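Local coordinates for PR domain zinc finger protein 2 (Homo sapiens, PDB 2QPW) that uses S-adenosyl-L-methionine to methylate a lysine of the histone H3 tail, through the PR (SET-related) methyltransferase domain that makes up this chain, at residues A[12-17]-A[99-104]; A[75-80]-A[123-128]. One frame throughout, in Å; residues are numbered along the deposited sequence. Where two conformers were deposited one is given.

Interaction 1: A[12-17]-A[99-104]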
loop_
_atom_site.group_PDB
_atom_site.type_symbol
_atom_site.label_atom_id
_atom_site.label_comp_id
_atom_site.label_asym_id
_atom_site.label_seq_id
_atom_site.Cartn_x
_atom_site.Cartn_y
_atom_site.Cartn_z
ATOM N N ALA A 12 12.004 16.348 0.147
ATOM C CA ALA A 12 12.435 14.974 -0.163
ATOM C C ALA A 12 11.679 14.420 -1.388
ATOM O O ALA A 12 10.473 14.652 -1.543
ATOM C CB ALA A 12 12.201 14.072 1.064
ATOM N N THR A 13 12.392 13.724 -2.266
ATOM C CA THR A 13 11.768 13.069 -3.421
ATOM C C THR A 13 12.222 11.608 -3.514
ATOM O O THR A 13 13.419 11.316 -3.362
ATOM C CB THR A 13 12.119 13.797 -4.739
ATOM O OG1 THR A 13 11.708 15.173 -4.662
ATOM C CG2 THR A 13 11.422 13.139 -5.918
ATOM N N GLU A 14 11.281 10.692 -3.762
ATOM C CA GLU A 14 11.600 9.281 -3.965
ATOM C C GLU A 14 11.378 8.942 -5.433
ATOM O O GLU A 14 10.246 9.084 -5.932
ATOM C CB GLU A 14 10.663 8.440 -3.089
ATOM C CG GLU A 14 10.839 6.945 -3.178
ATOM C CD GLU A 14 9.697 6.243 -2.450
ATOM O OE1 GLU A 14 8.520 6.368 -2.893
ATOM O OE2 GLU A 14 9.985 5.611 -1.401
ATOM N N THR A 15 12.429 8.483 -6.128
ATOM C CA THR A 15 12.327 8.108 -7.557
ATOM C C THR A 15 12.445 6.596 -7.823
ATOM O O THR A 15 12.760 5.843 -6.905
ATOM C CB THR A 15 13.365 8.869 -8.409
ATOM O OG1 THR A 15 14.651 8.229 -8.285
ATOM C CG2 THR A 15 13.453 10.315 -7.924
ATOM N N LEU A 16 12.186 6.148 -9.062
ATOM C CA LEU A 16 12.344 4.715 -9.380
ATOM C C LEU A 16 13.764 4.209 -9.112
ATOM O O LEU A 16 13.968 3.050 -8.697
ATOM C CB LEU A 16 11.898 4.355 -10.816
ATOM C CG LEU A 16 10.422 4.217 -11.129
ATOM C CD1 LEU A 16 10.205 4.081 -12.658
ATOM C CD2 LEU A 16 9.771 3.026 -10.368
ATOM N N ALA A 17 14.748 5.088 -9.323
ATOM C CA ALA A 17 16.137 4.730 -9.065
ATOM C C ALA A 17 16.393 4.271 -7.634
ATOM O O ALA A 17 17.312 3.484 -7.428
ATOM C CB ALA A 17 17.073 5.887 -9.444
ATOM N N TRP A 99 6.772 -4.944 -2.727
ATOM C CA TRP A 99 6.128 -3.905 -3.566
ATOM C C TRP A 99 4.816 -3.338 -2.995
ATOM O O TRP A 99 4.438 -2.178 -3.319
ATOM C CB TRP A 99 5.938 -4.375 -5.036
ATOM C CG TRP A 99 4.893 -5.490 -5.196
ATOM C CD1 TRP A 99 5.134 -6.856 -5.211
ATOM C CD2 TRP A 99 3.478 -5.328 -5.417
ATOM N NE1 TRP A 99 3.934 -7.541 -5.418
ATOM C CE2 TRP A 99 2.922 -6.620 -5.566
ATOM C CE3 TRP A 99 2.609 -4.197 -5.517
ATOM C CZ2 TRP A 99 1.548 -6.825 -5.791
ATOM C CZ3 TRP A 99 1.236 -4.428 -5.740
ATOM C CH2 TRP A 99 0.728 -5.711 -5.873
ATOM N N LEU A 100 4.142 -4.087 -2.115
ATOM C CA LEU A 100 2.902 -3.533 -1.474
ATOM C C LEU A 100 3.122 -2.265 -0.677
ATOM O O LEU A 100 2.218 -1.411 -0.591
ATOM C CB LEU A 100 2.165 -4.590 -0.619
ATOM C CG LEU A 100 1.362 -5.644 -1.390
ATOM C CD1 LEU A 100 2.298 -6.756 -1.981
ATOM C CD2 LEU A 100 0.341 -6.246 -0.471
ATOM N N ARG A 101 4.345 -2.083 -0.171
ATOM C CA ARG A 101 4.737 -0.819 0.513
ATOM C C ARG A 101 4.440 0.454 -0.315
ATOM O O ARG A 101 4.054 1.531 0.216
ATOM C CB ARG A 101 6.245 -0.850 0.806
ATOM C CG ARG A 101 6.772 0.486 1.419
ATOM C CD ARG A 101 8.251 0.621 1.348
ATOM N NE ARG A 101 8.740 1.812 2.041
ATOM C CZ ARG A 101 8.921 3.018 1.502
ATOM N NH1 ARG A 101 8.657 3.277 0.215
ATOM N NH2 ARG A 101 9.427 3.972 2.259
ATOM N N TYR A 102 4.640 0.332 -1.617
ATOM C CA TYR A 102 4.508 1.470 -2.550
ATOM C C TYR A 102 3.059 1.804 -2.958
ATOM O O TYR A 102 2.832 2.828 -3.634
ATOM C CB TYR A 102 5.386 1.203 -3.782
ATOM C CG TYR A 102 6.858 1.209 -3.433
ATOM C CD1 TYR A 102 7.573 2.404 -3.433
ATOM C CD2 TYR A 102 7.536 0.021 -3.051
ATOM C CE1 TYR A 102 8.937 2.453 -3.081
ATOM C CE2 TYR A 102 8.898 0.057 -2.675
ATOM C CZ TYR A 102 9.590 1.265 -2.720
ATOM O OH TYR A 102 10.911 1.335 -2.382
ATOM N N VAL A 103 2.082 0.958 -2.587
ATOM C CA VAL A 103 0.647 1.284 -2.833
ATOM C C VAL A 103 0.227 2.469 -1.940
ATOM O O VAL A 103 0.196 2.370 -0.677
ATOM C CB VAL A 103 -0.269 0.067 -2.562
ATOM C CG1 VAL A 103 -1.769 0.429 -2.682
ATOM C CG2 VAL A 103 0.117 -1.128 -3.468
ATOM N N ASN A 104 -0.065 3.599 -2.576
ATOM C CA ASN A 104 -0.471 4.789 -1.839
ATOM C C ASN A 104 -1.883 4.668 -1.249
ATOM O O ASN A 104 -2.675 3.837 -1.679
ATOM C CB ASN A 104 -0.357 6.036 -2.736
ATOM C CG ASN A 104 -0.080 7.318 -1.947
ATOM O OD1 ASN A 104 -0.028 7.317 -0.704
ATOM N ND2 ASN A 104 0.075 8.438 -2.677
HETATM O O HOH W 1 12.249 3.711 -2.175
#
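Glu14 reaches across to Arg101 and Tyr102 with its carboxylate alone. Its CB points toward the 99-104 segment. CG lies anti to the backbone N (chi1 179°) and the chain stays extended to CD, so the acid group is carried well away from its own backbone. Glu14 CD lies 3.9 Å from Tyr102 CE1, with the carboxylate and ring planes at 46°. Glu14 OE1 also lies 3.9 Å from Tyr102 CE1, but its hydrogen bond is to the backbone N of Ile43. Glu14 OE2 forms the salt bridge: Arg101 NH1 donates to it at 3.1 Å, meeting it on the syn side and somewhat out of the carboxylate plane. The N-H...O angle is 150°. A water donates to Glu14 OE2 at 3.1 Å and is hydrogen-bonded to Tyr102 OH at 2.7 Å, bridging the two. Arg101 comes from the opposite direction, extended from CG to NE. Its NE and NH2 bond to the carbonyls of Ala91 and Thr92, which fixes the turn of the buried guanidinium. Tyr75 adds a cation-pi contact. This salt bridge ties the N-terminal segment to the loop before strand 104-119 of the SET-type fold.

Interaction 2: A[75-80]-A[123-128]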
loop_
_atom_site.group_PDB
_atom_site.type_symbol
_atom_site.label_atom_id
_atom_site.label_comp_id
_atom_site.label_asym_id
_atom_site.label_seq_id
_atom_site.Cartn_x
_atom_site.Cartn_y
_atom_site.Cartn_z
ATOM N N TYR A 75 3.346 3.536 6.188
ATOM C CA TYR A 75 4.040 2.356 5.682
ATOM C C TYR A 75 3.933 1.138 6.642
ATOM O O TYR A 75 4.856 0.319 6.693
ATOM C CB TYR A 75 5.511 2.735 5.423
ATOM C CG TYR A 75 5.705 3.764 4.325
ATOM C CD1 TYR A 75 5.415 3.433 2.996
ATOM C CD2 TYR A 75 6.196 5.045 4.600
ATOM C CE1 TYR A 75 5.615 4.330 1.965
ATOM C CE2 TYR A 75 6.382 5.993 3.522
ATOM C CZ TYR A 75 6.081 5.597 2.225
ATOM O OH TYR A 75 6.273 6.440 1.123
ATOM N N MET A 76 2.797 1.009 7.351
ATOM C CA MET A 76 2.615 -0.025 8.391
ATOM C C MET A 76 1.171 -0.499 8.548
ATOM O O MET A 76 0.225 0.244 8.237
ATOM C CB MET A 76 3.137 0.484 9.758
ATOM C CG MET A 76 2.168 1.417 10.540
ATOM S SD MET A 76 1.089 0.520 11.744
ATOM C CE MET A 76 0.238 1.840 12.571
ATOM N N TRP A 77 1.024 -1.728 9.047
ATOM C CA TRP A 77 -0.273 -2.292 9.468
ATOM C C TRP A 77 -0.117 -2.883 10.879
ATOM O O TRP A 77 0.991 -3.274 11.280
ATOM C CB TRP A 77 -0.756 -3.393 8.499
ATOM C CG TRP A 77 -1.192 -2.806 7.150
ATOM C CD1 TRP A 77 -0.414 -2.663 6.020
ATOM C CD2 TRP A 77 -2.489 -2.299 6.812
ATOM N NE1 TRP A 77 -1.149 -2.064 5.011
ATOM C CE2 TRP A 77 -2.422 -1.836 5.463
ATOM C CE3 TRP A 77 -3.700 -2.156 7.519
ATOM C CZ2 TRP A 77 -3.532 -1.257 4.805
ATOM C CZ3 TRP A 77 -4.818 -1.574 6.867
ATOM C CH2 TRP A 77 -4.698 -1.100 5.515
ATOM N N GLU A 78 -1.230 -3.011 11.598
ATOM C CA GLU A 78 -1.185 -3.658 12.942
ATOM C C GLU A 78 -1.772 -5.057 12.903
ATOM O O GLU A 78 -2.854 -5.262 12.325
ATOM C CB GLU A 78 -1.892 -2.743 13.970
ATOM C CG GLU A 78 -1.149 -1.388 14.091
ATOM C CD GLU A 78 -1.819 -0.411 15.034
ATOM O OE1 GLU A 78 -1.727 -0.644 16.263
ATOM O OE2 GLU A 78 -2.380 0.613 14.547
ATOM N N VAL A 79 -1.058 -6.031 13.483
ATOM C CA VAL A 79 -1.474 -7.431 13.433
ATOM C C VAL A 79 -1.200 -8.023 14.808
ATOM O O VAL A 79 -0.151 -7.758 15.380
ATOM C CB VAL A 79 -0.650 -8.249 12.382
ATOM C CG1 VAL A 79 -1.018 -9.730 12.446
ATOM C CG2 VAL A 79 -0.906 -7.670 10.942
ATOM N N TYR A 80 -2.142 -8.801 15.316
ATOM C CA TYR A 80 -2.044 -9.405 16.664
ATOM C C TYR A 80 -1.333 -10.741 16.589
ATOM O O TYR A 80 -1.686 -11.589 15.743
ATOM C CB TYR A 80 -3.460 -9.648 17.226
ATOM C CG TYR A 80 -3.483 -10.362 18.572
ATOM C CD1 TYR A 80 -3.190 -9.663 19.739
ATOM C CD2 TYR A 80 -3.760 -11.731 18.660
ATOM C CE1 TYR A 80 -3.180 -10.295 20.991
ATOM C CE2 TYR A 80 -3.772 -12.392 19.940
ATOM C CZ TYR A 80 -3.482 -11.657 21.080
ATOM O OH TYR A 80 -3.484 -12.270 22.334
ATOM N N ILE A 123 -1.272 -9.250 6.423
ATOM C CA ILE A 123 -2.178 -8.419 5.620
ATOM C C ILE A 123 -2.016 -8.678 4.115
ATOM O O ILE A 123 -0.896 -8.645 3.609
ATOM C CB ILE A 123 -1.951 -6.919 5.956
ATOM C CG1 ILE A 123 -2.251 -6.675 7.447
ATOM C CG2 ILE A 123 -2.785 -5.990 5.051
ATOM C CD1 ILE A 123 -3.720 -6.883 7.855
ATOM N N TYR A 124 -3.130 -8.930 3.426
ATOM C CA TYR A 124 -3.173 -8.971 1.952
ATOM C C TYR A 124 -4.085 -7.825 1.484
ATOM O O TYR A 124 -4.921 -7.334 2.261
ATOM C CB TYR A 124 -3.762 -10.308 1.480
ATOM C CG TYR A 124 -2.855 -11.498 1.740
ATOM C CD1 TYR A 124 -2.158 -12.120 0.687
ATOM C CD2 TYR A 124 -2.683 -12.000 3.038
ATOM C CE1 TYR A 124 -1.302 -13.233 0.945
ATOM C CE2 TYR A 124 -1.854 -13.101 3.292
ATOM C CZ TYR A 124 -1.163 -13.708 2.232
ATOM O OH TYR A 124 -0.322 -14.819 2.479
ATOM N N TYR A 125 -3.952 -7.429 0.219
ATOM C CA TYR A 125 -4.803 -6.380 -0.373
ATOM C C TYR A 125 -5.688 -7.076 -1.414
ATOM O O TYR A 125 -5.175 -7.889 -2.222
ATOM C CB TYR A 125 -3.948 -5.319 -1.086
ATOM C CG TYR A 125 -3.117 -4.381 -0.203
ATOM C CD1 TYR A 125 -3.281 -4.342 1.201
ATOM C CD2 TYR A 125 -2.186 -3.517 -0.774
ATOM C CE1 TYR A 125 -2.535 -3.438 1.994
ATOM C CE2 TYR A 125 -1.446 -2.618 0.001
ATOM C CZ TYR A 125 -1.627 -2.597 1.389
ATOM O OH TYR A 125 -0.894 -1.692 2.128
ATOM N N LYS A 126 -6.990 -6.796 -1.391
ATOM C CA LYS A 126 -7.933 -7.401 -2.348
ATOM C C LYS A 126 -8.602 -6.276 -3.142
ATOM O O LYS A 126 -8.863 -5.204 -2.580
ATOM C CB LYS A 126 -8.969 -8.239 -1.612
ATOM C CG LYS A 126 -9.865 -9.046 -2.540
ATOM C CD LYS A 126 -10.820 -9.973 -1.797
ATOM C CE LYS A 126 -10.304 -11.373 -1.711
ATOM N NZ LYS A 126 -11.397 -12.241 -1.146
ATOM N N THR A 127 -8.860 -6.497 -4.433
ATOM C CA THR A 127 -9.518 -5.449 -5.242
ATOM C C THR A 127 -11.023 -5.362 -4.926
ATOM O O THR A 127 -11.756 -6.380 -4.889
ATOM C CB THR A 127 -9.304 -5.611 -6.780
ATOM O OG1 THR A 127 -9.849 -6.861 -7.195
ATOM C CG2 THR A 127 -7.784 -5.570 -7.163
ATOM N N LEU A 128 -11.466 -4.122 -4.706
ATOM C CA LEU A 128 -12.820 -3.781 -4.294
ATOM C C LEU A 128 -13.733 -3.684 -5.516
ATOM O O LEU A 128 -14.963 -3.825 -5.427
ATOM C CB LEU A 128 -12.744 -2.428 -3.563
ATOM C CG LEU A 128 -13.977 -1.778 -2.949
ATOM C CD1 LEU A 128 -14.721 -2.750 -2.032
ATOM C CD2 LEU A 128 -13.530 -0.507 -2.170
#
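Trp77 meets Ile123 over one ring face and Tyr125 at its indole N-H. The contact packs two beta-sheets of the SET-type fold together by side chains. Strands 76-80 and 123-127 do not pair; their axes stay 9.5 Å apart at closest, and their directions differ by 121°. Ile123 CG2 lies over the five-membered ring of Trp77, 4.0 Å from its centroid and almost on the ring normal, as a CH-pi contact. Ile123 CG1 turns to the root of the same side chain, 3.8 Å from Trp77 CB. Ile123 CG1 also touches Val79 CG2 at 3.9 Å, where the two aliphatic chains slide past each other in opposite directions. Ile123 CG1 is anti to its carbonyl carbon and CG2 anti to its backbone N, and this puts one branch at the tryptophan CB and the other over the ring. The rings of Trp77 and Tyr125 meet obliquely, planes 67° apart, with Trp77 CZ2 3.7 Å from Tyr125 CE1.

A second shell surrounds these groups. Phe60 meets the Trp77 ring edge-to-face, and Trp105 also meets it. Backbone bonds to Ile89 and Met87 hold Trp77 and Val79 in their sheet, while the backbone of Ile123 is hydrogen-bonded to that of Phe60. The Phe60 side chain packs on Tyr125. Between the two segments, Trp77 NE1 donates to Tyr125 OH at 2.9 Å, with an N-H...O angle of 155° and the oxygen near the indole plane.

In the fold
From the N terminus, the chain first passes 12-17, in the loop before helix 21-25. It then runs through strands 31-35 and 43-47 to 75-80. Next comes 99-104, which closes interaction 1 across 81 intervening residues. Strand 104-119 follows, and 123-128 closes interaction 2 across 42 residues. The segments alternate, so the two closures cross rather than nest. Interaction 1 joins the N-terminal loop to the loop before strand 104-119. Interaction 2 joins the three-stranded antiparallel sheet to the four-stranded mixed sheet. Their centres are about 17 Å apart, yet they touch: they meet where Arg101 lies against Tyr75, and again where Leu100 and Val103 pack on Tyr125.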